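Antibiotic biosynthesis monooxygenase (PDB 4HL9) probably acts as a monooxygenase of the antibiotic biosynthesis monooxygenase (ABM) family, forming a dimer of small alpha-beta subunits. Local coordinates at residues I37-P42 / N101-Q106; E46-T51 / Y60-D65. All blocks are in the same frame, centred on the assembly; numbering follows the deposited sequence.

Contact 1: I37-P42 / N101-Q106; sequences IDIVLP and NAHQRQ
I39 and V40, in the first turns of a helix, meet the imidazole of H103. The two segments meet by van der Waals contact of methyl groups with the imidazole. I39 brings up its CG2 methyl, whose distance to H103 NE2 is 3.8 Å. Its CD1 methyl reaches the same NE2 at 4.1 Å. The I39 side chain crosses that of H103 at about a right angle. V40 adds a single methyl, with CG1 4.0 Å from H103 CD2. The side chains of V40 and H103 pass each other in opposite directions. I39 CG2 and V40 CG1 both approach the ring obliquely. Chi1 of H103 is -60°, with CG opposite the carbonyl carbon, and the ring reaches the helix by its CD2-NE2 side.

The hydrogen bonds lie within each segment or lead elsewhere. L41 N binds I37 O at 3.0 Å, in the first turn of the helix. On the other side, Q104 N binds N101 O at 3.1 Å and closes a type I beta turn. The backbone of H103 pairs with K33. R105 forms a salt bridge with D68 and also bonds to I32 O. V40, buried, leans on I32 of strand 24-32 as well.

The contact joins the start of helix 37-52 to the turn between helix 91-101 and strand 104-115. This is one end of a ferredoxin-like alpha-beta sandwich, where helix 91-101 hands over to the last strand.

Contact 2: E46-T51 / Y60-D65; sequences ELVEKT and YDLFVD
Y60 is the main strand-side partner here, and its ring lies against T51 and V48 of the helix. T51 sits over one face. Its CG2 methyl is 3.4 Å from the centroid of the Y60 ring and only 4° off the ring normal, a CH-pi contact. T51 CB follows, 3.6 Å from Y60 CE2. Chi1 of T51 is -63°, which lays CG2 over the ring and turns OG1 back along the helix. There OG1 donates to L47 O at 2.8 Å, from above the carbonyl plane. The backbone N of T51 reaches the same oxygen from the opposite face. L47 O is thus gripped twice, and the T51 side chain is held in its rotation.

Helix 37-52 and strand 59-65 belong to a split beta-alpha-beta unit of the ferredoxin-like fold, begun by strand 24-32, with strand 71-78 lying between the two strands. The short segments run nearly antiparallel, at 165°, with 8.7 Å between their axes.

V48 meets the ring at its edge. Its CA lies near the ring plane, 3.9 Å from Y60 CE2. Its CG2 methyl is wedged between two residues of the strand, 4.1 Å from Y60 CE2 and 3.8 Å from L62 CB. At the far end of the ring, Y60 OH approaches L47 CG at 3.9 Å. The rings of F74 and H87 also meet Y60. L62 packs on V116 of the second subunit, and F63 to D65 pair with a strand of that subunit.

In the fold
Both contacts use helix 37-52 and reach the same sheet, with centres about 14 Å apart. Contact 1 is at the start of the helix, near the surface. Its partner is the turn leading into strand 104-115, an outermost strand of the chain's sheet. Contact 2 is deeper, about 6 Å from the chain centre, and its partner is strand 59-65, the outermost strand on the other side. Contact 1 is small, a few methyls on a histidine. Contact 2 buries about twice the area and seats a tyrosine ring under a threonine methyl. The second subunit reaches both, touching L41 in contact 1 and extending the sheet in contact 2.

Contact 1: I37-P42 / N101-Q106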
loop_
_atom_site.group_PDB
_atom_site.type_symbol
_atom_site.label_atom_id
_atom_site.label_comp_id
_atom_site.label_asym_id
_atom_site.label_seq_id
_atom_site.Cartn_x
_atom_site.Cartn_y
_atom_site.Cartn_z
ATOM N N ILE A 37 4.578 -18.837 9.361
ATOM C CA ILE A 37 4.650 -17.454 9.810
ATOM C C ILE A 37 5.789 -17.241 10.806
ATOM O O ILE A 37 6.550 -16.265 10.686
ATOM C CB ILE A 37 3.263 -16.973 10.382
ATOM C CG1 ILE A 37 2.253 -16.762 9.232
ATOM C CG2 ILE A 37 3.430 -15.740 11.258
ATOM C CD1 ILE A 37 0.777 -16.855 9.660
ATOM N N ASP A 38 5.914 -18.148 11.782
ATOM C CA ASP A 38 6.971 -18.030 12.791
ATOM C C ASP A 38 8.387 -18.190 12.212
ATOM O O ASP A 38 9.331 -17.604 12.713
ATOM C CB ASP A 38 6.736 -18.988 13.974
ATOM C CG ASP A 38 5.497 -18.603 14.796
ATOM O OD1 ASP A 38 5.101 -17.417 14.777
ATOM O OD2 ASP A 38 4.903 -19.488 15.441
ATOM N N ILE A 39 8.517 -18.979 11.155
ATOM C CA ILE A 39 9.777 -19.110 10.425
ATOM C C ILE A 39 10.156 -17.783 9.744
ATOM O O ILE A 39 11.304 -17.329 9.827
ATOM C CB ILE A 39 9.672 -20.238 9.370
ATOM C CG1 ILE A 39 9.586 -21.612 10.066
ATOM C CG2 ILE A 39 10.833 -20.199 8.385
ATOM C CD1 ILE A 39 9.417 -22.768 9.073
ATOM N N VAL A 40 9.188 -17.143 9.101
ATOM C CA VAL A 40 9.513 -15.994 8.226
ATOM C C VAL A 40 9.636 -14.652 8.951
ATOM O O VAL A 40 10.333 -13.756 8.481
ATOM C CB VAL A 40 8.565 -15.857 7.030
ATOM C CG1 VAL A 40 8.643 -17.085 6.115
ATOM C CG2 VAL A 40 7.130 -15.526 7.499
ATOM N N LEU A 41 8.973 -14.518 10.097
ATOM C CA LEU A 41 9.053 -13.298 10.875
ATOM C C LEU A 41 10.494 -12.789 11.102
ATOM O O LEU A 41 10.761 -11.637 10.778
ATOM C CB LEU A 41 8.218 -13.382 12.166
ATOM C CG LEU A 41 6.706 -13.183 11.922
ATOM C CD1 LEU A 41 5.858 -13.587 13.165
ATOM C CD2 LEU A 41 6.417 -11.719 11.539
ATOM N N PRO A 42 11.423 -13.645 11.611
ATOM C CA PRO A 42 12.809 -13.184 11.821
ATOM C C PRO A 42 13.499 -12.733 10.529
ATOM O O PRO A 42 14.348 -11.846 10.571
ATOM C CB PRO A 42 13.525 -14.430 12.372
ATOM C CG PRO A 42 12.418 -15.292 12.926
ATOM C CD PRO A 42 11.265 -15.065 12.003
ATOM N N ASN A 101 9.987 -16.524 0.327
ATOM C CA ASN A 101 9.103 -16.993 -0.718
ATOM C C ASN A 101 8.989 -18.517 -0.820
ATOM O O ASN A 101 8.025 -19.003 -1.369
ATOM C CB ASN A 101 9.482 -16.409 -2.072
ATOM C CG ASN A 101 9.213 -14.926 -2.155
ATOM O OD1 ASN A 101 8.572 -14.324 -1.268
ATOM N ND2 ASN A 101 9.708 -14.315 -3.227
ATOM N N ALA A 102 9.961 -19.242 -0.281
ATOM C CA ALA A 102 9.868 -20.704 -0.172
ATOM C C ALA A 102 8.554 -21.139 0.493
ATOM O O ALA A 102 8.023 -22.211 0.208
ATOM C CB ALA A 102 11.048 -21.239 0.623
ATOM N N HIS A 103 8.035 -20.278 1.358
ATOM C CA HIS A 103 6.808 -20.556 2.097
ATOM C C HIS A 103 5.524 -19.846 1.610
ATOM O O HIS A 103 4.516 -19.846 2.324
ATOM C CB HIS A 103 7.059 -20.257 3.559
ATOM C CG HIS A 103 8.154 -21.089 4.160
ATOM N ND1 HIS A 103 8.056 -22.457 4.290
ATOM C CD2 HIS A 103 9.365 -20.751 4.669
ATOM C CE1 HIS A 103 9.155 -22.927 4.859
ATOM N NE2 HIS A 103 9.967 -21.914 5.096
ATOM N N GLN A 104 5.544 -19.247 0.419
ATOM C CA GLN A 104 4.358 -18.516 -0.076
ATOM C C GLN A 104 3.180 -19.439 -0.408
ATOM O O GLN A 104 3.373 -20.552 -0.897
ATOM C CB GLN A 104 4.693 -17.683 -1.297
ATOM C CG GLN A 104 4.936 -18.504 -2.544
ATOM C CD GLN A 104 5.335 -17.668 -3.749
ATOM O OE1 GLN A 104 5.974 -16.625 -3.616
ATOM N NE2 GLN A 104 4.964 -18.130 -4.927
ATOM N N ARG A 105 1.960 -18.975 -0.158
ATOM C CA ARG A 105 0.787 -19.774 -0.522
ATOM C C ARG A 105 0.331 -19.500 -1.960
ATOM O O ARG A 105 -0.318 -20.348 -2.586
ATOM C CB ARG A 105 -0.342 -19.636 0.523
ATOM C CG ARG A 105 -1.016 -18.290 0.646
ATOM C CD ARG A 105 -2.244 -18.391 1.578
ATOM N NE ARG A 105 -1.907 -17.826 2.871
ATOM C CZ ARG A 105 -2.587 -16.855 3.468
ATOM N NH1 ARG A 105 -3.705 -16.380 2.915
ATOM N NH2 ARG A 105 -2.155 -16.378 4.635
ATOM N N GLN A 106 0.705 -18.333 -2.484
ATOM C CA GLN A 106 0.399 -17.897 -3.857
ATOM C C GLN A 106 1.507 -16.913 -4.214
ATOM O O GLN A 106 2.205 -16.439 -3.322
ATOM C CB GLN A 106 -0.923 -17.126 -3.956
ATOM C CG GLN A 106 -1.940 -17.310 -2.833
ATOM C CD GLN A 106 -2.789 -16.066 -2.557
ATOM O OE1 GLN A 106 -2.954 -15.177 -3.411
ATOM N NE2 GLN A 106 -3.320 -15.993 -1.341
#

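Contact 2: E46-T51 / Y60-D65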
loop_
_atom_site.group_PDB
_atom_site.type_symbol
_atom_site.label_atom_id
_atom_site.label_comp_id
_atom_site.label_asym_id
_atom_site.label_seq_id
_atom_site.Cartn_x
_atom_site.Cartn_y
_atom_site.Cartn_z
ATOM N N GLU A 46 15.014 -8.878 9.749
ATOM C CA GLU A 46 16.343 -8.588 9.184
ATOM C C GLU A 46 16.238 -7.848 7.843
ATOM O O GLU A 46 16.981 -6.907 7.604
ATOM C CB GLU A 46 17.194 -9.861 9.022
ATOM C CG GLU A 46 18.643 -9.574 8.549
ATOM C CD GLU A 46 19.479 -10.831 8.303
ATOM O OE1 GLU A 46 19.026 -11.952 8.632
ATOM O OE2 GLU A 46 20.601 -10.690 7.773
ATOM N N LEU A 47 15.334 -8.282 6.968
ATOM C CA LEU A 47 15.115 -7.597 5.685
ATOM C C LEU A 47 14.812 -6.097 5.904
ATOM O O LEU A 47 15.415 -5.220 5.270
ATOM C CB LEU A 47 14.033 -8.327 4.850
ATOM C CG LEU A 47 13.720 -7.793 3.450
ATOM C CD1 LEU A 47 14.991 -7.776 2.564
ATOM C CD2 LEU A 47 12.548 -8.538 2.768
ATOM N N VAL A 48 13.922 -5.809 6.843
ATOM C CA VAL A 48 13.546 -4.425 7.154
ATOM C C VAL A 48 14.747 -3.637 7.690
ATOM O O VAL A 48 15.072 -2.545 7.178
ATOM C CB VAL A 48 12.338 -4.380 8.103
ATOM C CG1 VAL A 48 12.127 -2.982 8.684
ATOM C CG2 VAL A 48 11.089 -4.839 7.369
ATOM N N GLU A 49 15.438 -4.214 8.670
ATOM C CA GLU A 49 16.599 -3.556 9.270
ATOM C C GLU A 49 17.712 -3.242 8.250
ATOM O O GLU A 49 18.211 -2.116 8.210
ATOM C CB GLU A 49 17.120 -4.385 10.448
ATOM C CG GLU A 49 18.573 -4.131 10.831
ATOM C CD GLU A 49 19.062 -5.161 11.827
ATOM O OE1 GLU A 49 19.688 -6.156 11.385
ATOM O OE2 GLU A 49 18.790 -4.990 13.034
ATOM N N LYS A 50 18.055 -4.212 7.406
ATOM C CA LYS A 50 19.126 -4.038 6.415
ATOM C C LYS A 50 18.713 -3.121 5.277
ATOM O O LYS A 50 19.541 -2.345 4.756
ATOM C CB LYS A 50 19.575 -5.386 5.816
ATOM C CG LYS A 50 20.389 -6.330 6.710
ATOM C CD LYS A 50 21.692 -5.726 7.200
ATOM C CE LYS A 50 22.679 -6.804 7.718
ATOM N NZ LYS A 50 22.049 -7.884 8.534
ATOM N N THR A 51 17.447 -3.221 4.864
ATOM C CA THR A 51 16.955 -2.368 3.785
ATOM C C THR A 51 16.986 -0.901 4.206
ATOM O O THR A 51 17.395 -0.049 3.418
ATOM C CB THR A 51 15.558 -2.756 3.269
ATOM O OG1 THR A 51 15.593 -4.073 2.709
ATOM C CG2 THR A 51 15.105 -1.789 2.163
ATOM N N TYR A 60 10.794 2.518 4.455
ATOM C CA TYR A 60 10.547 1.084 4.226
ATOM C C TYR A 60 9.907 0.555 5.497
ATOM O O TYR A 60 10.516 0.571 6.565
ATOM C CB TYR A 60 11.867 0.385 3.975
ATOM C CG TYR A 60 11.820 -1.019 3.412
ATOM C CD1 TYR A 60 11.568 -1.234 2.052
ATOM C CD2 TYR A 60 12.087 -2.126 4.225
ATOM C CE1 TYR A 60 11.581 -2.499 1.517
ATOM C CE2 TYR A 60 12.082 -3.418 3.699
ATOM C CZ TYR A 60 11.834 -3.596 2.348
ATOM O OH TYR A 60 11.837 -4.856 1.803
ATOM N N ASP A 61 8.664 0.133 5.380
ATOM C CA ASP A 61 7.886 -0.243 6.553
ATOM C C ASP A 61 7.067 -1.460 6.192
ATOM O O ASP A 61 6.589 -1.574 5.076
ATOM C CB ASP A 61 6.969 0.902 6.982
ATOM C CG ASP A 61 7.746 2.138 7.443
ATOM O OD1 ASP A 61 8.287 2.138 8.577
ATOM O OD2 ASP A 61 7.839 3.091 6.657
ATOM N N LEU A 62 6.918 -2.362 7.157
ATOM C CA LEU A 62 6.261 -3.622 6.923
ATOM C C LEU A 62 5.035 -3.712 7.829
ATOM O O LEU A 62 5.099 -3.343 9.008
ATOM C CB LEU A 62 7.256 -4.751 7.233
ATOM C CG LEU A 62 6.684 -6.178 7.236
ATOM C CD1 LEU A 62 6.414 -6.681 5.829
ATOM C CD2 LEU A 62 7.656 -7.112 7.969
ATOM N N PHE A 63 3.931 -4.188 7.261
ATOM C CA PHE A 63 2.661 -4.288 7.974
ATOM C C PHE A 63 2.089 -5.659 7.773
ATOM O O PHE A 63 2.509 -6.385 6.864
ATOM C CB PHE A 63 1.680 -3.262 7.408
ATOM C CG PHE A 63 2.191 -1.862 7.490
ATOM C CD1 PHE A 63 1.925 -1.088 8.609
ATOM C CD2 PHE A 63 3.005 -1.340 6.475
ATOM C CE1 PHE A 63 2.426 0.230 8.701
ATOM C CE2 PHE A 63 3.503 -0.046 6.560
ATOM C CZ PHE A 63 3.197 0.741 7.666
ATOM N N VAL A 64 1.097 -5.993 8.596
ATOM C CA VAL A 64 0.396 -7.264 8.448
ATOM C C VAL A 64 -1.126 -7.031 8.448
ATOM O O VAL A 64 -1.629 -6.204 9.201
ATOM C CB VAL A 64 0.829 -8.279 9.537
ATOM C CG1 VAL A 64 0.462 -7.783 10.938
ATOM C CG2 VAL A 64 0.225 -9.682 9.275
ATOM N N ASP A 65 -1.825 -7.785 7.614
ATOM C CA ASP A 65 -3.289 -7.724 7.430
ATOM C C ASP A 65 -3.943 -8.152 8.741
ATOM O O ASP A 65 -3.533 -9.166 9.323
ATOM C CB ASP A 65 -3.658 -8.714 6.330
ATOM C CG ASP A 65 -5.140 -8.699 5.949
ATOM O OD1 ASP A 65 -5.997 -8.279 6.752
ATOM O OD2 ASP A 65 -5.439 -9.162 4.830
#